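Local coordinates for protein probable amidase (Thermus thermophilus, PDB 2DC0) that is a probable amidase of the amidase signature family, an alpha/beta protein built round a mixed beta-sheet flanked by helices, at residues Ala19-Ala24 / Gly108-Ala113; Thr53-Arg58 / Pro64-Pro69. All coordinates share one frame; numbering follows the deposited sequence.

Contact 1 is the more deeply buried of the two: helix 17-30 rests on strand 110-115 of the large mixed sheet through leucine, alanine and phenylalanine alone, all four touching residues being buried. Contact 2 is partly buried and mixes polar with apolar groups, a histidine from the loop before strand 69-73 lying against the last turn of helix 42-57. Their centres are about 10 Å apart, and the second segments of both adjoin: Leu110 N is 2.7 Å from Leu68 O and Gly108 O is 2.9 Å from Gly67 N, both probable hydrogen bonds. Helix 42-57 also touches Leu21, Leu110 and Phe112, which brings it into the surroundings of contact 1.

Contact 1: residues Ala19-Ala24 / Gly108-Ala113; sequences ALLEEA and GALLFA
Leu21 sets its CD1 in the corner formed by Leu110 and Phe112. This methyl lies against the root of the phenylalanine side chain, obliquely to the ring, 4.0 Å from Phe112 CG and equally near Phe112 CB. CB, CD1 and CD2 of Leu21 all touch the same methyl of the other leucine, CD2 lying 4.1 Å from Leu110 CD2. The side chains of Leu21 and Leu110 cross at about a right angle, whereas Leu21 and Phe112 run past each other in opposite directions. With its CG anti to the backbone N (chi1 179°), Leu21 carries its end nearer the strand than its CB direction alone would suggest. One helical turn on, Ala24 reaches the far end of the same ring, also obliquely, its CB 3.9 Å from Phe112 CZ.

This is helix-on-sheet packing in an amidase signature protein, toward one end of the mixed sheet, where strand 110-115 is next to the outermost strand 37-40. The axes of helical residues 19-24 and strand residues 110-113 run nearly parallel, 22° apart and 11.0 Å at their closest. On its other side the strand pairs in parallel with strand 69-73, with backbone hydrogen bonds between Leu70 and both Leu110 and Phe112. Ala45 of helix 42-57 touches both Phe112 and Leu21, while Pro69 and Thr71 of the neighbouring strand also pack on Phe112.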
ATOM      1  N   ALA A  19      38.191  -7.144 -23.773  1.00 19.65           N
ATOM      2  CA  ALA A  19      38.548  -8.402 -23.114  1.00 21.35           C
ATOM      3  C   ALA A  19      37.390  -8.934 -22.271  1.00 20.17           C
ATOM      4  O   ALA A  19      37.145 -10.139 -22.229  1.00 20.03           O
ATOM      5  CB  ALA A  19      39.790  -8.205 -22.230  1.00 21.24           C
ATOM      6  N   LEU A  20      36.691  -8.035 -21.583  1.00 18.93           N
ATOM      7  CA  LEU A  20      35.558  -8.449 -20.765  1.00 19.61           C
ATOM      8  C   LEU A  20      34.478  -9.052 -21.664  1.00 18.12           C
ATOM      9  O   LEU A  20      33.840 -10.038 -21.297  1.00 17.53           O
ATOM     10  CB  LEU A  20      34.995  -7.260 -19.976  1.00 18.69           C
ATOM     11  CG  LEU A  20      35.899  -6.742 -18.846  1.00 19.53           C
ATOM     12  CD1 LEU A  20      35.307  -5.485 -18.213  1.00 17.00           C
ATOM     13  CD2 LEU A  20      36.063  -7.838 -17.803  1.00 18.66           C
ATOM     14  N   LEU A  21      34.288  -8.470 -22.847  1.00 17.52           N
ATOM     15  CA  LEU A  21      33.289  -8.979 -23.780  1.00 18.78           C
ATOM     16  C   LEU A  21      33.691 -10.359 -24.291  1.00 20.36           C
ATOM     17  O   LEU A  21      32.882 -11.291 -24.282  1.00 20.25           O
ATOM     18  CB  LEU A  21      33.098  -8.028 -24.971  1.00 19.09           C
ATOM     19  CG  LEU A  21      32.068  -8.497 -26.022  1.00 18.88           C
ATOM     20  CD1 LEU A  21      30.696  -8.633 -25.380  1.00 17.44           C
ATOM     21  CD2 LEU A  21      32.010  -7.512 -27.184  1.00 19.21           C
ATOM     22  N   GLU A  22      34.936 -10.497 -24.739  1.00 20.94           N
ATOM     23  CA  GLU A  22      35.402 -11.788 -25.236  1.00 21.07           C
ATOM     24  C   GLU A  22      35.164 -12.883 -24.208  1.00 19.63           C
ATOM     25  O   GLU A  22      34.806 -14.000 -24.561  1.00 18.55           O
ATOM     26  CB  GLU A  22      36.892 -11.734 -25.592  1.00 22.41           C
ATOM     27  CG  GLU A  22      37.190 -10.925 -26.833  1.00 26.56           C
ATOM     28  CD  GLU A  22      36.362 -11.373 -28.025  1.00 28.30           C
ATOM     29  OE1 GLU A  22      36.398 -12.577 -28.359  1.00 27.81           O
ATOM     30  OE2 GLU A  22      35.669 -10.518 -28.620  1.00 31.53           O
ATOM     31  N   GLU A  23      35.375 -12.560 -22.937  1.00 18.88           N
ATOM     32  CA  GLU A  23      35.159 -13.526 -21.873  1.00 19.98           C
ATOM     33  C   GLU A  23      33.681 -13.925 -21.844  1.00 20.19           C
ATOM     34  O   GLU A  23      33.357 -15.107 -21.778  1.00 19.16           O
ATOM     35  CB  GLU A  23      35.571 -12.923 -20.528  1.00 23.02           C
ATOM     36  CG  GLU A  23      35.184 -13.753 -19.308  1.00 29.28           C
ATOM     37  CD  GLU A  23      35.743 -15.166 -19.352  1.00 35.16           C
ATOM     38  OE1 GLU A  23      36.954 -15.319 -19.627  1.00 37.53           O
ATOM     39  OE2 GLU A  23      34.975 -16.122 -19.097  1.00 37.94           O
ATOM     40  N   ALA A  24      32.794 -12.934 -21.907  1.00 18.53           N
ATOM     41  CA  ALA A  24      31.358 -13.186 -21.889  1.00 18.99           C
ATOM     42  C   ALA A  24      30.934 -14.042 -23.080  1.00 19.85           C
ATOM     43  O   ALA A  24      30.130 -14.959 -22.935  1.00 18.51           O
ATOM     44  CB  ALA A  24      30.593 -11.861 -21.896  1.00 18.95           C
ATOM     45  N   GLY A 108      27.230   3.877 -19.510  1.00 20.54           N
ATOM     46  CA  GLY A 108      28.369   3.336 -20.234  1.00 22.17           C
ATOM     47  C   GLY A 108      28.419   1.825 -20.353  1.00 23.09           C
ATOM     48  O   GLY A 108      29.383   1.268 -20.887  1.00 22.13           O
ATOM     49  N   ALA A 109      27.381   1.155 -19.867  1.00 22.60           N
ATOM     50  CA  ALA A 109      27.339  -0.296 -19.910  1.00 23.09           C
ATOM     51  C   ALA A 109      27.300  -0.835 -21.330  1.00 23.27           C
ATOM     52  O   ALA A 109      26.753  -0.209 -22.238  1.00 21.27           O
ATOM     53  CB  ALA A 109      26.128  -0.808 -19.134  1.00 23.22           C
ATOM     54  N   LEU A 110      27.898  -2.003 -21.519  1.00 22.97           N
ATOM     55  CA  LEU A 110      27.896  -2.648 -22.821  1.00 23.24           C
ATOM     56  C   LEU A 110      26.801  -3.705 -22.795  1.00 23.37           C
ATOM     57  O   LEU A 110      26.998  -4.805 -22.275  1.00 25.35           O
ATOM     58  CB  LEU A 110      29.255  -3.293 -23.098  1.00 22.23           C
ATOM     59  CG  LEU A 110      29.346  -4.152 -24.362  1.00 24.84           C
ATOM     60  CD1 LEU A 110      28.907  -3.356 -25.574  1.00 25.09           C
ATOM     61  CD2 LEU A 110      30.778  -4.647 -24.532  1.00 25.79           C
ATOM     62  N   LEU A 111      25.636  -3.355 -23.332  1.00 24.13           N
ATOM     63  CA  LEU A 111      24.500  -4.274 -23.379  1.00 24.15           C
ATOM     64  C   LEU A 111      24.682  -5.104 -24.642  1.00 24.16           C
ATOM     65  O   LEU A 111      24.455  -4.612 -25.747  1.00 25.31           O
ATOM     66  CB  LEU A 111      23.193  -3.476 -23.440  1.00 25.26           C
ATOM     67  CG  LEU A 111      23.055  -2.387 -22.366  1.00 25.56           C
ATOM     68  CD1 LEU A 111      21.802  -1.561 -22.610  1.00 26.36           C
ATOM     69  CD2 LEU A 111      23.012  -3.028 -20.990  1.00 25.58           C
ATOM     70  N   PHE A 112      25.080  -6.363 -24.484  1.00 22.13           N
ATOM     71  CA  PHE A 112      25.345  -7.206 -25.643  1.00 22.09           C
ATOM     72  C   PHE A 112      24.334  -8.292 -25.995  1.00 21.69           C
ATOM     73  O   PHE A 112      24.489  -8.967 -27.013  1.00 22.19           O
ATOM     74  CB  PHE A 112      26.723  -7.857 -25.495  1.00 21.96           C
ATOM     75  CG  PHE A 112      26.797  -8.868 -24.386  1.00 21.38           C
ATOM     76  CD1 PHE A 112      26.748 -10.231 -24.664  1.00 20.25           C
ATOM     77  CD2 PHE A 112      26.881  -8.457 -23.062  1.00 21.06           C
ATOM     78  CE1 PHE A 112      26.777 -11.168 -23.636  1.00 19.88           C
ATOM     79  CE2 PHE A 112      26.911  -9.385 -22.024  1.00 19.97           C
ATOM     80  CZ  PHE A 112      26.860 -10.740 -22.312  1.00 19.63           C
ATOM     81  N   ALA A 113      23.307  -8.481 -25.179  1.00 19.83           N
ATOM     82  CA  ALA A 113      22.345  -9.522 -25.499  1.00 19.54           C
ATOM     83  C   ALA A 113      21.048  -9.462 -24.721  1.00 18.58           C
ATOM     84  O   ALA A 113      20.985  -8.894 -23.631  1.00 17.10           O
ATOM     85  CB  ALA A 113      22.995 -10.898 -25.307  1.00 17.44           C
TER

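Contact 2: residues Thr53-Arg58 / Pro64-Pro69; sequences TEELRR and PLHGLP
The loop 64-69 makes a type II beta turn from Leu65 to Leu68, closed by a backbone hydrogen bond from Leu68 N to Leu65 O, and approaches the end of helix 42-57 most closely at His66. From His66 CA to Leu56 CA is 8.1 Å, and His66 bridges this gap with its ring, CG being anti to the backbone N (chi1 -172°). His66 CE1 rests against Leu56 CB at 3.9 Å, an oblique approach, while the NE2 corner is turned to Glu55. There Glu55 CB lies at the ring edge in plane, 3.8 Å from His66 NE2. Glu55 OE1 comes to 3.6 Å from His66 NE2, proximity at the ring edge rather than a hydrogen bond, with the carboxylate and ring planes 64° apart.

Such a helix-loop-strand connection leads here from helix 42-57 into strand 69-73 of the mixed sheet in this amidase-family fold. Gly67 takes the third position of the turn with positive phi (80°), where a side chain would press on the preceding carbonyl. The Glu55 carboxylate has its stronger partner in Arg62, through a salt bridge from OE1 to NE. His66 ND1 is buried by the contact and has no partner in the model; Val61 also packs on the His66 side chain.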
ATOM      1  N   THR A  53      36.597   0.652 -25.500  1.00 21.77           N
ATOM      2  CA  THR A  53      37.983   0.370 -25.152  1.00 22.03           C
ATOM      3  C   THR A  53      38.865   1.579 -25.466  1.00 24.72           C
ATOM      4  O   THR A  53      39.663   2.016 -24.633  1.00 24.94           O
ATOM      5  CB  THR A  53      38.506  -0.853 -25.927  1.00 22.63           C
ATOM      6  OG1 THR A  53      37.754  -2.013 -25.549  1.00 21.90           O
ATOM      7  CG2 THR A  53      39.984  -1.093 -25.625  1.00 21.38           C
ATOM      8  N   GLU A  54      38.713   2.120 -26.669  1.00 25.26           N
ATOM      9  CA  GLU A  54      39.501   3.273 -27.083  1.00 27.41           C
ATOM     10  C   GLU A  54      39.180   4.498 -26.226  1.00 27.43           C
ATOM     11  O   GLU A  54      40.081   5.243 -25.838  1.00 27.87           O
ATOM     12  CB  GLU A  54      39.247   3.572 -28.564  1.00 29.43           C
ATOM     13  CG  GLU A  54      40.196   4.592 -29.175  1.00 34.67           C
ATOM     14  CD  GLU A  54      41.652   4.301 -28.857  1.00 35.83           C
ATOM     15  OE1 GLU A  54      42.061   3.122 -28.914  1.00 38.34           O
ATOM     16  OE2 GLU A  54      42.394   5.258 -28.557  1.00 40.48           O
ATOM     17  N   GLU A  55      37.900   4.709 -25.925  1.00 27.85           N
ATOM     18  CA  GLU A  55      37.498   5.845 -25.099  1.00 28.43           C
ATOM     19  C   GLU A  55      38.183   5.783 -23.738  1.00 29.61           C
ATOM     20  O   GLU A  55      38.702   6.784 -23.247  1.00 28.44           O
ATOM     21  CB  GLU A  55      35.975   5.869 -24.919  1.00 28.35           C
ATOM     22  CG  GLU A  55      35.232   6.537 -26.068  1.00 28.20           C
ATOM     23  CD  GLU A  55      33.720   6.401 -25.970  1.00 30.27           C
ATOM     24  OE1 GLU A  55      33.191   6.297 -24.842  1.00 29.94           O
ATOM     25  OE2 GLU A  55      33.051   6.412 -27.028  1.00 30.08           O
ATOM     26  N   LEU A  56      38.192   4.596 -23.139  1.00 31.43           N
ATOM     27  CA  LEU A  56      38.820   4.406 -21.841  1.00 32.61           C
ATOM     28  C   LEU A  56      40.317   4.683 -21.906  1.00 34.46           C
ATOM     29  O   LEU A  56      40.886   5.288 -20.997  1.00 34.07           O
ATOM     30  CB  LEU A  56      38.584   2.978 -21.345  1.00 33.93           C
ATOM     31  CG  LEU A  56      39.069   2.637 -19.931  1.00 34.35           C
ATOM     32  CD1 LEU A  56      38.429   3.576 -18.919  1.00 34.52           C
ATOM     33  CD2 LEU A  56      38.717   1.192 -19.615  1.00 34.68           C
ATOM     34  N   ARG A  57      40.963   4.249 -22.979  1.00 35.29           N
ATOM     35  CA  ARG A  57      42.396   4.472 -23.106  1.00 38.21           C
ATOM     36  C   ARG A  57      42.748   5.950 -23.156  1.00 38.67           C
ATOM     37  O   ARG A  57      43.834   6.342 -22.738  1.00 39.23           O
ATOM     38  CB  ARG A  57      42.937   3.754 -24.341  1.00 39.84           C
ATOM     39  CG  ARG A  57      42.972   2.253 -24.169  1.00 42.59           C
ATOM     40  CD  ARG A  57      43.274   1.542 -25.465  1.00 43.94           C
ATOM     41  NE  ARG A  57      43.361   0.097 -25.267  1.00 44.22           N
ATOM     42  CZ  ARG A  57      43.471  -0.781 -26.256  1.00 45.46           C
ATOM     43  NH1 ARG A  57      43.503  -0.359 -27.514  1.00 46.88           N
ATOM     44  NH2 ARG A  57      43.552  -2.076 -25.988  1.00 43.74           N
ATOM     45  N   ARG A  58      41.828   6.772 -23.653  1.00 39.43           N
ATOM     46  CA  ARG A  58      42.085   8.203 -23.727  1.00 40.77           C
ATOM     47  C   ARG A  58      41.340   8.995 -22.653  1.00 40.15           C
ATOM     48  O   ARG A  58      41.039  10.172 -22.833  1.00 40.21           O
ATOM     49  CB  ARG A  58      41.747   8.741 -25.124  1.00 41.91           C
ATOM     50  CG  ARG A  58      40.285   8.713 -25.513  1.00 45.28           C
ATOM     51  CD  ARG A  58      40.102   9.440 -26.846  1.00 49.40           C
ATOM     52  NE  ARG A  58      38.702   9.733 -27.156  1.00 51.10           N
ATOM     53  CZ  ARG A  58      37.866   8.886 -27.749  1.00 51.84           C
ATOM     54  NH1 ARG A  58      38.278   7.679 -28.112  1.00 52.64           N
ATOM     55  NH2 ARG A  58      36.614   9.250 -27.981  1.00 53.24           N
ATOM     56  N   PRO A  64      29.662   5.166 -14.669  1.00 24.25           N
ATOM     57  CA  PRO A  64      30.110   4.120 -13.743  1.00 22.61           C
ATOM     58  C   PRO A  64      30.110   2.696 -14.287  1.00 21.06           C
ATOM     59  O   PRO A  64      30.785   1.827 -13.743  1.00 23.16           O
ATOM     60  CB  PRO A  64      29.170   4.292 -12.550  1.00 24.33           C
ATOM     61  CG  PRO A  64      27.904   4.782 -13.197  1.00 25.53           C
ATOM     62  CD  PRO A  64      28.424   5.805 -14.182  1.00 23.86           C
ATOM     63  N   LEU A  65      29.365   2.458 -15.362  1.00 20.49           N
ATOM     64  CA  LEU A  65      29.296   1.125 -15.955  1.00 19.57           C
ATOM     65  C   LEU A  65      30.085   1.032 -17.259  1.00 20.23           C
ATOM     66  O   LEU A  65      29.986   0.039 -17.977  1.00 19.86           O
ATOM     67  CB  LEU A  65      27.836   0.750 -16.226  1.00 17.51           C
ATOM     68  CG  LEU A  65      26.926   0.691 -14.992  1.00 19.10           C
ATOM     69  CD1 LEU A  65      25.521   0.273 -15.403  1.00 17.33           C
ATOM     70  CD2 LEU A  65      27.507  -0.301 -13.988  1.00 18.37           C
ATOM     71  N   HIS A  66      30.870   2.063 -17.558  1.00 20.37           N
ATOM     72  CA  HIS A  66      31.650   2.104 -18.796  1.00 20.51           C
ATOM     73  C   HIS A  66      32.419   0.822 -19.138  1.00 20.00           C
ATOM     74  O   HIS A  66      33.312   0.405 -18.408  1.00 19.56           O
ATOM     75  CB  HIS A  66      32.627   3.286 -18.755  1.00 21.86           C
ATOM     76  CG  HIS A  66      33.336   3.531 -20.052  1.00 23.42           C
ATOM     77  ND1 HIS A  66      34.246   2.641 -20.583  1.00 23.71           N
ATOM     78  CD2 HIS A  66      33.261   4.560 -20.929  1.00 21.73           C
ATOM     79  CE1 HIS A  66      34.700   3.111 -21.731  1.00 21.81           C
ATOM     80  NE2 HIS A  66      34.117   4.275 -21.965  1.00 24.61           N
ATOM     81  N   GLY A  67      32.055   0.209 -20.259  1.00 19.82           N
ATOM     82  CA  GLY A  67      32.733  -0.992 -20.709  1.00 21.50           C
ATOM     83  C   GLY A  67      32.349  -2.314 -20.068  1.00 21.84           C
ATOM     84  O   GLY A  67      32.919  -3.348 -20.416  1.00 21.40           O
ATOM     85  N   LEU A  68      31.397  -2.298 -19.138  1.00 20.31           N
ATOM     86  CA  LEU A  68      30.976  -3.531 -18.471  1.00 20.04           C
ATOM     87  C   LEU A  68      29.856  -4.230 -19.244  1.00 18.29           C
ATOM     88  O   LEU A  68      28.810  -3.637 -19.513  1.00 17.50           O
ATOM     89  CB  LEU A  68      30.515  -3.225 -17.040  1.00 19.20           C
ATOM     90  CG  LEU A  68      31.562  -2.538 -16.152  1.00 18.66           C
ATOM     91  CD1 LEU A  68      30.971  -2.205 -14.792  1.00 17.11           C
ATOM     92  CD2 LEU A  68      32.773  -3.440 -16.010  1.00 17.26           C
ATOM     93  N   PRO A  69      30.065  -5.508 -19.608  1.00 19.32           N
ATOM     94  CA  PRO A  69      29.087  -6.306 -20.353  1.00 18.18           C
ATOM     95  C   PRO A  69      27.929  -6.776 -19.478  1.00 18.90           C
ATOM     96  O   PRO A  69      28.142  -7.425 -18.452  1.00 18.50           O
ATOM     97  CB  PRO A  69      29.930  -7.461 -20.882  1.00 18.71           C
ATOM     98  CG  PRO A  69      30.873  -7.704 -19.748  1.00 21.28           C
ATOM     99  CD  PRO A  69      31.281  -6.300 -19.329  1.00 20.43           C
TER